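Local atomic coordinates of CRISPR-associated endonuclease Cas9 (Campylobacter jejuni subsp. jejuni serotype O:2, PDB entry 5X2H), a protein that is an RNA-guided endonuclease of bacterial CRISPR immunity, whose discontinuous RuvC-like domain cleaves the target DNA strand not complementary to the crRNA. Residues L50-P53 / R54-A57; K215-E219 / F220-F224; L441-F444 / N445-Y448. All coordinates share one frame; numbering follows the deposited sequence.

The three contacts follow one another along the single protein chain without overlapping, and each is made by neighbouring residues. Interaction 1 is the first turns of helix 51-82, close to the centre of the chain and bound to RNA. Interaction 2 closes helix 203-219 at the periphery, about 47 Å from interaction 1 between centres, its nearest atom about 15 Å from nucleic acid. Interaction 3 is a short 3-10 turn between helices 420-427 and 456-476, its centre about 25 Å from that of interaction 1 and 67 Å from that of interaction 2, with interactions 2 and 3 on opposite sides of the chain's centre. RNA meets interactions 1 and 3, whereas interaction 2 is protein packing alone.

Interaction 1 (L50-P53 / R54-A57); sequences LALP and RRLA. With nucleotides of chain B.
Leu-52 and Leu-56, one helical turn apart, meet methyl to methyl, with CD1 of Leu-52 3.8 Å from CD1 of Leu-56. CG of Leu-52 stands opposite its own backbone N (chi1 167°), which carries the same CD1 round to Arg-55, 3.3 Å from NH1 of that residue. The guanidinium of Arg-55 is flanked by protein and RNA: CA of Leu-52 lies over one face and N7 of G14 of chain B over the other. Its chain bends at chi3 (72°), and NH2 of Arg-55 donates to the phosphate oxygen OP2 of G14 at 2.7 Å. Pro-53 fits the first turn, where its ring nitrogen has no hydrogen to give, and its carbonyl O receives the N-H of Ala-57 at 3.1 Å in a nearly straight bond. Equivalent bonds run from Arg-55 N to Ala-51 O and from Leu-56 N to Leu-52 O. The chain of Arg-54 runs out extended as far as NE. This NE donates to OP1 of C69 of chain B at 2.7 Å, at the edge of the guanidinium, while C8 of G70 of chain B lies 3.2 Å above one face, offset toward the rim. NH2 of Arg-54 forms a salt bridge with another RNA phosphate. A water donates to Ala-51 O and to OP1 of G14 and accepts a weak bond from Arg-54 NH1, linking the start of the helix to the G14 phosphate. Adjacent arginines thus hold separate parts of the guide RNA, the arrangement expected of the arginine-rich bridge helix of Cas9.

Interaction 2 (K215-E219 / F220-F224); sequences KKQRE and FGFSF
A Schellman motif ends helix 203-219: Gly-221 takes a positive phi of 106°, and Phe-222 N reaches back to Gln-217 O at 2.9 Å. A weak bond from Gly-221 N to Arg-218 O, 3.3 Å long, supports the turn. Phe-220 N still binds Lys-216 O in the helical manner, with a weaker second link to Gln-217 O. The ring of Phe-220 folds back over the same carbonyl, so that Lys-216 O lies 3.0 Å above one ring face, displaced toward the rim. Gln-217 sits between two of the aromatic side chains. Its CB packs on CB of Phe-222 at 3.8 Å, and its chain then bends at chi2 (-57°) and turns the amide back toward the rings. NE2 of Gln-217 comes to the edge of the Phe-220 ring, 3.6 Å from CD2. OE1 of Gln-217 approaches CD2 of Phe-222 at 3.7 Å. The polar work of this amide lies elsewhere, as OE1 accepts from Leu-119 N and NE2 donates to the carbonyls of Ala-114 and Glu-117, pinning the helix end to the loop between helices 107-113 and 121-133, whose Leu-118 touches Gln-217, Phe-220 and Phe-222. Beyond the turn, Phe-222 packs edge-to-face with Phe-124 and Phe-224 does so with Phe-214. Arg-218, whose NH2 forms a salt bridge with Glu-229, meets Phe-224 edge against edge: its guanidinium is turned 68° from the ring, and NH2 lies 3.3 Å from CE1 of Phe-224.

Interaction 3 (L441-F444 / N445-Y448); sequences LPAF and NETY
Thr-447 folds back on Phe-444, meeting it through its hydroxyl. CB of Thr-447 lies 3.8 Å from Phe-444 O. From there OG1 is held between the backbone N and the carbonyl carbon (chi1 74°), which lets it donate to Phe-444 O at 3.0 Å. The hydroxyl approaches that oxygen tilted 23° from the carbonyl plane, and it also accepts a hydrogen bond from Tyr-449 N. OG1 stands over one face of the Phe-444 ring as well, near its rim, 4.0 Å from CD1. The methyl CG2 takes the other branch and rests 3.8 Å from Ala-443 O. Phe-444 O thus receives two donors of one residue, since Thr-447 N adds a weak bond of 3.4 Å. One residue earlier, Glu-446 N donates to Ala-443 O at 2.9 Å, coming from above the carbonyl plane, while CG of Glu-446 packs on CB of Ala-443. The Phe-444 ring lies between structural elements, touching Leu-459 and Ile-462 of helix 456-476 and meeting Tyr-501 of helix 493-505 edge-to-face. On the RNA side, Ala-443 and Asn-445 rest against sugars. Successive bonds from each N-H to the carbonyl three residues back make two overlapping type I turns, a single 3-10 turn in the loop that leads into helix 456-476.

Interaction 1 (L50-P53 / R54-A57)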
loop_
_atom_site.group_PDB
_atom_site.type_symbol
_atom_site.label_atom_id
_atom_site.label_comp_id
_atom_site.label_asym_id
_atom_site.label_seq_id
_atom_site.Cartn_x
_atom_site.Cartn_y
_atom_site.Cartn_z
ATOM N N LEU A 50 4.643 3.123 -0.474
ATOM C CA LEU A 50 5.264 2.188 -1.405
ATOM C C LEU A 50 4.228 1.307 -2.095
ATOM O O LEU A 50 4.239 1.170 -3.322
ATOM C CB LEU A 50 6.293 1.322 -0.669
ATOM C CG LEU A 50 7.375 2.065 0.128
ATOM C CD1 LEU A 50 8.433 1.099 0.651
ATOM C CD2 LEU A 50 8.014 3.167 -0.708
ATOM N N ALA A 51 3.324 0.712 -1.321
ATOM C CA ALA A 51 2.343 -0.215 -1.867
ATOM C C ALA A 51 1.168 0.480 -2.543
ATOM O O ALA A 51 0.414 -0.189 -3.258
ATOM C CB ALA A 51 1.825 -1.134 -0.759
ATOM N N LEU A 52 0.999 1.789 -2.346
ATOM C CA LEU A 52 -0.181 2.474 -2.873
ATOM C C LEU A 52 -0.302 2.378 -4.389
ATOM O O LEU A 52 -1.370 1.963 -4.869
ATOM C CB LEU A 52 -0.189 3.935 -2.408
ATOM C CG LEU A 52 -1.181 4.845 -3.141
ATOM C CD1 LEU A 52 -2.621 4.463 -2.819
ATOM C CD2 LEU A 52 -0.928 6.303 -2.807
ATOM N N PRO A 53 0.708 2.733 -5.192
ATOM C CA PRO A 53 0.528 2.623 -6.649
ATOM C C PRO A 53 0.310 1.198 -7.112
ATOM O O PRO A 53 -0.409 0.975 -8.094
ATOM C CB PRO A 53 1.834 3.208 -7.213
ATOM C CG PRO A 53 2.429 3.995 -6.084
ATOM C CD PRO A 53 2.049 3.246 -4.857
ATOM N N ARG A 54 0.917 0.224 -6.434
ATOM C CA ARG A 54 0.658 -1.172 -6.765
ATOM C C ARG A 54 -0.800 -1.531 -6.504
ATOM O O ARG A 54 -1.418 -2.250 -7.296
ATOM C CB ARG A 54 1.593 -2.076 -5.964
ATOM C CG ARG A 54 1.418 -3.559 -6.218
ATOM C CD ARG A 54 2.572 -4.335 -5.606
ATOM N NE ARG A 54 2.331 -5.772 -5.544
ATOM C CZ ARG A 54 1.933 -6.412 -4.451
ATOM N NH1 ARG A 54 1.730 -5.739 -3.327
ATOM N NH2 ARG A 54 1.740 -7.723 -4.482
ATOM N N ARG A 55 -1.365 -1.015 -5.409
ATOM C CA ARG A 55 -2.758 -1.293 -5.076
ATOM C C ARG A 55 -3.712 -0.634 -6.065
ATOM O O ARG A 55 -4.696 -1.252 -6.490
ATOM C CB ARG A 55 -3.053 -0.824 -3.651
ATOM C CG ARG A 55 -4.452 -1.164 -3.167
ATOM C CD ARG A 55 -4.632 -0.872 -1.683
ATOM N NE ARG A 55 -4.696 0.557 -1.391
ATOM C CZ ARG A 55 -3.782 1.222 -0.689
ATOM N NH1 ARG A 55 -3.929 2.522 -0.473
ATOM N NH2 ARG A 55 -2.725 0.589 -0.197
ATOM N N LEU A 56 -3.444 0.620 -6.440
ATOM C CA LEU A 56 -4.327 1.311 -7.375
ATOM C C LEU A 56 -4.353 0.609 -8.724
ATOM O O LEU A 56 -5.426 0.401 -9.303
ATOM C CB LEU A 56 -3.893 2.768 -7.536
ATOM C CG LEU A 56 -4.058 3.656 -6.301
ATOM C CD1 LEU A 56 -3.442 5.026 -6.530
ATOM C CD2 LEU A 56 -5.524 3.782 -5.920
ATOM N N ALA A 57 -3.183 0.222 -9.234
ATOM C CA ALA A 57 -3.139 -0.518 -10.489
ATOM C C ALA A 57 -3.799 -1.883 -10.356
ATOM O O ALA A 57 -4.433 -2.354 -11.304
ATOM C CB ALA A 57 -1.694 -0.672 -10.963
ATOM P P G B 70 7.335 -2.564 -6.897
ATOM O OP1 G B 70 8.359 -1.509 -6.677
ATOM O OP2 G B 70 7.752 -3.901 -7.387
ATOM O "O5'" G B 70 6.550 -2.773 -5.530
ATOM C "C5'" G B 70 6.035 -1.660 -4.816
ATOM C "C4'" G B 70 5.597 -2.042 -3.423
ATOM O "O4'" G B 70 4.522 -3.018 -3.481
ATOM C "C3'" G B 70 6.643 -2.714 -2.549
ATOM O "O3'" G B 70 7.584 -1.809 -1.997
ATOM C "C2'" G B 70 5.783 -3.421 -1.513
ATOM O "O2'" G B 70 5.272 -2.495 -0.568
ATOM C "C1'" G B 70 4.625 -3.907 -2.385
ATOM N N9 G B 70 4.903 -5.256 -2.905
ATOM C C8 G B 70 5.325 -5.583 -4.168
ATOM N N7 G B 70 5.514 -6.862 -4.327
ATOM C C5 G B 70 5.212 -7.408 -3.087
ATOM C C6 G B 70 5.234 -8.758 -2.647
ATOM O O6 G B 70 5.536 -9.772 -3.287
ATOM N N1 G B 70 4.855 -8.870 -1.314
ATOM C C2 G B 70 4.499 -7.822 -0.502
ATOM N N2 G B 70 4.163 -8.141 0.760
ATOM N N3 G B 70 4.476 -6.556 -0.899
ATOM C C4 G B 70 4.841 -6.427 -2.194
ATOM P P C B 69 2.610 -6.188 -9.181
ATOM O OP1 C B 69 3.141 -6.819 -7.946
ATOM O OP2 C B 69 1.174 -5.817 -9.260
ATOM O "O5'" C B 69 3.463 -4.876 -9.460
ATOM C "C5'" C B 69 4.874 -4.946 -9.631
ATOM C "C4'" C B 69 5.509 -3.580 -9.542
ATOM O "O4'" C B 69 5.105 -2.789 -10.692
ATOM C "C3'" C B 69 5.123 -2.769 -8.309
ATOM O "O3'" C B 69 6.232 -1.967 -7.901
ATOM C "C2'" C B 69 4.004 -1.873 -8.833
ATOM O "O2'" C B 69 3.812 -0.680 -8.103
ATOM C "C1'" C B 69 4.470 -1.600 -10.259
ATOM N N1 C B 69 3.379 -1.309 -11.200
ATOM C C2 C B 69 3.252 -0.019 -11.725
ATOM O O2 C B 69 4.059 0.852 -11.369
ATOM N N3 C B 69 2.248 0.245 -12.598
ATOM C C4 C B 69 1.397 -0.723 -12.948
ATOM N N4 C B 69 0.425 -0.423 -13.811
ATOM C C5 C B 69 1.510 -2.048 -12.435
ATOM C C6 C B 69 2.508 -2.295 -11.574
ATOM P P G B 14 -1.511 -3.196 0.055
ATOM O OP1 G B 14 -0.716 -4.205 -0.687
ATOM O OP2 G B 14 -1.698 -1.835 -0.510
ATOM O "O5'" G B 14 -2.958 -3.808 0.334
ATOM C "C5'" G B 14 -3.093 -5.162 0.734
ATOM C "C4'" G B 14 -4.498 -5.508 1.166
ATOM O "O4'" G B 14 -4.977 -4.592 2.185
ATOM C "C3'" G B 14 -5.587 -5.447 0.113
ATOM O "O3'" G B 14 -5.549 -6.522 -0.804
ATOM C "C2'" G B 14 -6.842 -5.423 0.971
ATOM O "O2'" G B 14 -7.115 -6.715 1.496
ATOM C "C1'" G B 14 -6.391 -4.527 2.125
ATOM N N9 G B 14 -6.829 -3.131 1.927
ATOM C C8 G B 14 -6.086 -2.033 1.568
ATOM N N7 G B 14 -6.805 -0.944 1.477
ATOM C C5 G B 14 -8.098 -1.349 1.787
ATOM C C6 G B 14 -9.313 -0.617 1.855
ATOM O O6 G B 14 -9.511 0.584 1.649
ATOM N N1 G B 14 -10.388 -1.425 2.211
ATOM C C2 G B 14 -10.312 -2.766 2.471
ATOM N N2 G B 14 -11.466 -3.360 2.799
ATOM N N3 G B 14 -9.189 -3.464 2.409
ATOM C C4 G B 14 -8.129 -2.697 2.065
HETATM O O HOH W 1 0.113 -3.142 -2.867
#

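Interaction 2 (K215-E219 / F220-F224)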
loop_
_atom_site.group_PDB
_atom_site.type_symbol
_atom_site.label_atom_id
_atom_site.label_comp_id
_atom_site.label_asym_id
_atom_site.label_seq_id
_atom_site.Cartn_x
_atom_site.Cartn_y
_atom_site.Cartn_z
ATOM N N LYS A 215 -40.260 -3.919 -19.652
ATOM C CA LYS A 215 -41.714 -3.912 -19.519
ATOM C C LYS A 215 -42.379 -3.204 -20.694
ATOM O O LYS A 215 -43.413 -3.660 -21.196
ATOM C CB LYS A 215 -42.110 -3.253 -18.198
ATOM C CG LYS A 215 -43.604 -3.017 -18.031
ATOM C CD LYS A 215 -43.860 -1.682 -17.343
ATOM C CE LYS A 215 -44.512 -1.855 -15.981
ATOM N NZ LYS A 215 -45.981 -2.061 -16.088
ATOM N N LYS A 216 -41.801 -2.089 -21.148
ATOM C CA LYS A 216 -42.388 -1.358 -22.267
ATOM C C LYS A 216 -42.237 -2.130 -23.572
ATOM O O LYS A 216 -43.168 -2.168 -24.384
ATOM C CB LYS A 216 -41.756 0.028 -22.379
ATOM C CG LYS A 216 -42.173 0.982 -21.270
ATOM C CD LYS A 216 -43.414 1.783 -21.648
ATOM C CE LYS A 216 -44.197 2.194 -20.408
ATOM N NZ LYS A 216 -45.193 3.263 -20.691
ATOM N N GLN A 217 -41.073 -2.746 -23.795
ATOM C CA GLN A 217 -40.909 -3.599 -24.968
ATOM C C GLN A 217 -41.838 -4.801 -24.908
ATOM O O GLN A 217 -42.270 -5.307 -25.951
ATOM C CB GLN A 217 -39.455 -4.056 -25.091
ATOM C CG GLN A 217 -38.494 -2.948 -25.483
ATOM C CD GLN A 217 -38.880 -2.285 -26.789
ATOM O OE1 GLN A 217 -38.720 -2.863 -27.863
ATOM N NE2 GLN A 217 -39.400 -1.066 -26.701
ATOM N N ARG A 218 -42.152 -5.270 -23.701
ATOM C CA ARG A 218 -43.127 -6.342 -23.546
ATOM C C ARG A 218 -44.500 -5.899 -24.032
ATOM O O ARG A 218 -45.198 -6.651 -24.724
ATOM C CB ARG A 218 -43.176 -6.771 -22.081
ATOM C CG ARG A 218 -43.812 -8.119 -21.811
ATOM C CD ARG A 218 -43.490 -8.540 -20.388
ATOM N NE ARG A 218 -42.046 -8.581 -20.173
ATOM C CZ ARG A 218 -41.452 -8.329 -19.012
ATOM N NH1 ARG A 218 -42.172 -8.003 -17.947
ATOM N NH2 ARG A 218 -40.131 -8.392 -18.918
ATOM N N GLU A 219 -44.898 -4.670 -23.692
ATOM C CA GLU A 219 -46.190 -4.158 -24.132
ATOM C C GLU A 219 -46.225 -3.943 -25.640
ATOM O O GLU A 219 -47.297 -4.025 -26.250
ATOM C CB GLU A 219 -46.509 -2.851 -23.405
ATOM C CG GLU A 219 -46.509 -2.968 -21.890
ATOM C CD GLU A 219 -46.553 -1.616 -21.198
ATOM O OE1 GLU A 219 -46.558 -0.583 -21.902
ATOM O OE2 GLU A 219 -46.580 -1.590 -19.948
ATOM N N PHE A 220 -45.077 -3.671 -26.254
ATOM C CA PHE A 220 -45.005 -3.395 -27.681
ATOM C C PHE A 220 -44.870 -4.651 -28.530
ATOM O O PHE A 220 -44.850 -4.549 -29.760
ATOM C CB PHE A 220 -43.842 -2.443 -27.973
ATOM C CG PHE A 220 -44.010 -1.082 -27.360
ATOM C CD1 PHE A 220 -45.268 -0.511 -27.256
ATOM C CD2 PHE A 220 -42.917 -0.385 -26.874
ATOM C CE1 PHE A 220 -45.432 0.737 -26.688
ATOM C CE2 PHE A 220 -43.075 0.864 -26.302
ATOM C CZ PHE A 220 -44.333 1.426 -26.210
ATOM N N GLY A 221 -44.779 -5.827 -27.912
ATOM C CA GLY A 221 -44.756 -7.077 -28.643
ATOM C C GLY A 221 -43.414 -7.772 -28.710
ATOM O O GLY A 221 -43.317 -8.819 -29.362
ATOM N N PHE A 222 -42.375 -7.234 -28.074
ATOM C CA PHE A 222 -41.092 -7.921 -28.043
ATOM C C PHE A 222 -41.217 -9.185 -27.203
ATOM O O PHE A 222 -41.705 -9.147 -26.068
ATOM C CB PHE A 222 -40.005 -7.005 -27.478
ATOM C CG PHE A 222 -38.621 -7.314 -27.987
ATOM C CD1 PHE A 222 -37.988 -8.499 -27.645
ATOM C CD2 PHE A 222 -37.948 -6.411 -28.796
ATOM C CE1 PHE A 222 -36.716 -8.781 -28.108
ATOM C CE2 PHE A 222 -36.675 -6.686 -29.263
ATOM C CZ PHE A 222 -36.059 -7.874 -28.918
ATOM N N SER A 223 -40.785 -10.309 -27.764
ATOM C CA SER A 223 -40.915 -11.612 -27.126
ATOM C C SER A 223 -39.558 -12.073 -26.615
ATOM O O SER A 223 -38.574 -12.073 -27.362
ATOM C CB SER A 223 -41.496 -12.639 -28.100
ATOM O OG SER A 223 -40.838 -12.581 -29.354
ATOM N N PHE A 224 -39.511 -12.457 -25.341
ATOM C CA PHE A 224 -38.298 -12.980 -24.732
ATOM C C PHE A 224 -38.685 -13.807 -23.515
ATOM O O PHE A 224 -39.672 -13.509 -22.836
ATOM C CB PHE A 224 -37.327 -11.857 -24.337
ATOM C CG PHE A 224 -37.992 -10.694 -23.654
ATOM C CD1 PHE A 224 -38.300 -10.744 -22.304
ATOM C CD2 PHE A 224 -38.308 -9.548 -24.367
ATOM C CE1 PHE A 224 -38.915 -9.676 -21.679
ATOM C CE2 PHE A 224 -38.920 -8.476 -23.748
ATOM C CZ PHE A 224 -39.227 -8.541 -22.403
#

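Interaction 3 (L441-F444 / N445-Y448)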
loop_
_atom_site.group_PDB
_atom_site.type_symbol
_atom_site.label_atom_id
_atom_site.label_comp_id
_atom_site.label_asym_id
_atom_site.label_seq_id
_atom_site.Cartn_x
_atom_site.Cartn_y
_atom_site.Cartn_z
ATOM N N LEU A 441 19.734 -10.509 16.205
ATOM C CA LEU A 441 18.330 -10.130 16.182
ATOM C C LEU A 441 17.629 -10.878 15.055
ATOM O O LEU A 441 18.040 -10.755 13.893
ATOM C CB LEU A 441 18.187 -8.622 16.005
ATOM C CG LEU A 441 16.797 -8.043 16.280
ATOM C CD1 LEU A 441 16.372 -8.342 17.710
ATOM C CD2 LEU A 441 16.774 -6.545 16.017
ATOM N N PRO A 442 16.600 -11.669 15.343
ATOM C CA PRO A 442 15.922 -12.420 14.281
ATOM C C PRO A 442 15.075 -11.500 13.417
ATOM O O PRO A 442 14.853 -10.328 13.729
ATOM C CB PRO A 442 15.055 -13.416 15.053
ATOM C CG PRO A 442 14.761 -12.713 16.335
ATOM C CD PRO A 442 16.008 -11.929 16.666
ATOM N N ALA A 443 14.597 -12.060 12.309
ATOM C CA ALA A 443 13.729 -11.317 11.405
ATOM C C ALA A 443 12.520 -10.778 12.156
ATOM O O ALA A 443 11.865 -11.505 12.907
ATOM C CB ALA A 443 13.281 -12.211 10.251
ATOM N N PHE A 444 12.234 -9.489 11.957
ATOM C CA PHE A 444 11.078 -8.871 12.593
ATOM C C PHE A 444 9.780 -9.582 12.231
ATOM O O PHE A 444 8.817 -9.531 13.006
ATOM C CB PHE A 444 11.002 -7.391 12.205
ATOM C CG PHE A 444 9.875 -6.651 12.859
ATOM C CD1 PHE A 444 9.967 -6.254 14.183
ATOM C CD2 PHE A 444 8.722 -6.352 12.153
ATOM C CE1 PHE A 444 8.930 -5.573 14.790
ATOM C CE2 PHE A 444 7.681 -5.669 12.755
ATOM C CZ PHE A 444 7.786 -5.279 14.075
ATOM N N ASN A 445 9.744 -10.256 11.078
ATOM C CA ASN A 445 8.573 -11.014 10.658
ATOM C C ASN A 445 8.282 -12.196 11.574
ATOM O O ASN A 445 7.137 -12.655 11.626
ATOM C CB ASN A 445 8.769 -11.514 9.225
ATOM C CG ASN A 445 7.474 -11.960 8.575
ATOM O OD1 ASN A 445 6.453 -11.282 8.668
ATOM N ND2 ASN A 445 7.515 -13.105 7.906
ATOM N N GLU A 446 9.285 -12.697 12.293
ATOM C CA GLU A 446 9.131 -13.884 13.122
ATOM C C GLU A 446 8.789 -13.563 14.571
ATOM O O GLU A 446 8.712 -14.484 15.391
ATOM C CB GLU A 446 10.408 -14.729 13.067
ATOM C CG GLU A 446 10.929 -14.950 11.657
ATOM C CD GLU A 446 9.914 -15.630 10.762
ATOM O OE1 GLU A 446 9.829 -16.875 10.796
ATOM O OE2 GLU A 446 9.193 -14.921 10.029
ATOM N N THR A 447 8.588 -12.295 14.905
ATOM C CA THR A 447 8.194 -11.889 16.245
ATOM C C THR A 447 6.690 -11.655 16.299
ATOM O O THR A 447 6.028 -11.486 15.272
ATOM C CB THR A 447 8.935 -10.618 16.670
ATOM O OG1 THR A 447 8.382 -9.489 15.982
ATOM C CG2 THR A 447 10.417 -10.726 16.339
ATOM N N TYR A 448 6.150 -11.641 17.519
ATOM C CA TYR A 448 4.728 -11.346 17.667
ATOM C C TYR A 448 4.410 -9.868 17.489
ATOM O O TYR A 448 3.234 -9.495 17.566
ATOM C CB TYR A 448 4.214 -11.831 19.025
ATOM C CG TYR A 448 5.194 -11.671 20.160
ATOM C CD1 TYR A 448 5.642 -10.415 20.545
ATOM C CD2 TYR A 448 5.663 -12.776 20.859
ATOM C CE1 TYR A 448 6.538 -10.262 21.584
ATOM C CE2 TYR A 448 6.557 -12.635 21.901
ATOM C CZ TYR A 448 6.992 -11.374 22.259
ATOM O OH TYR A 448 7.883 -11.219 23.294
#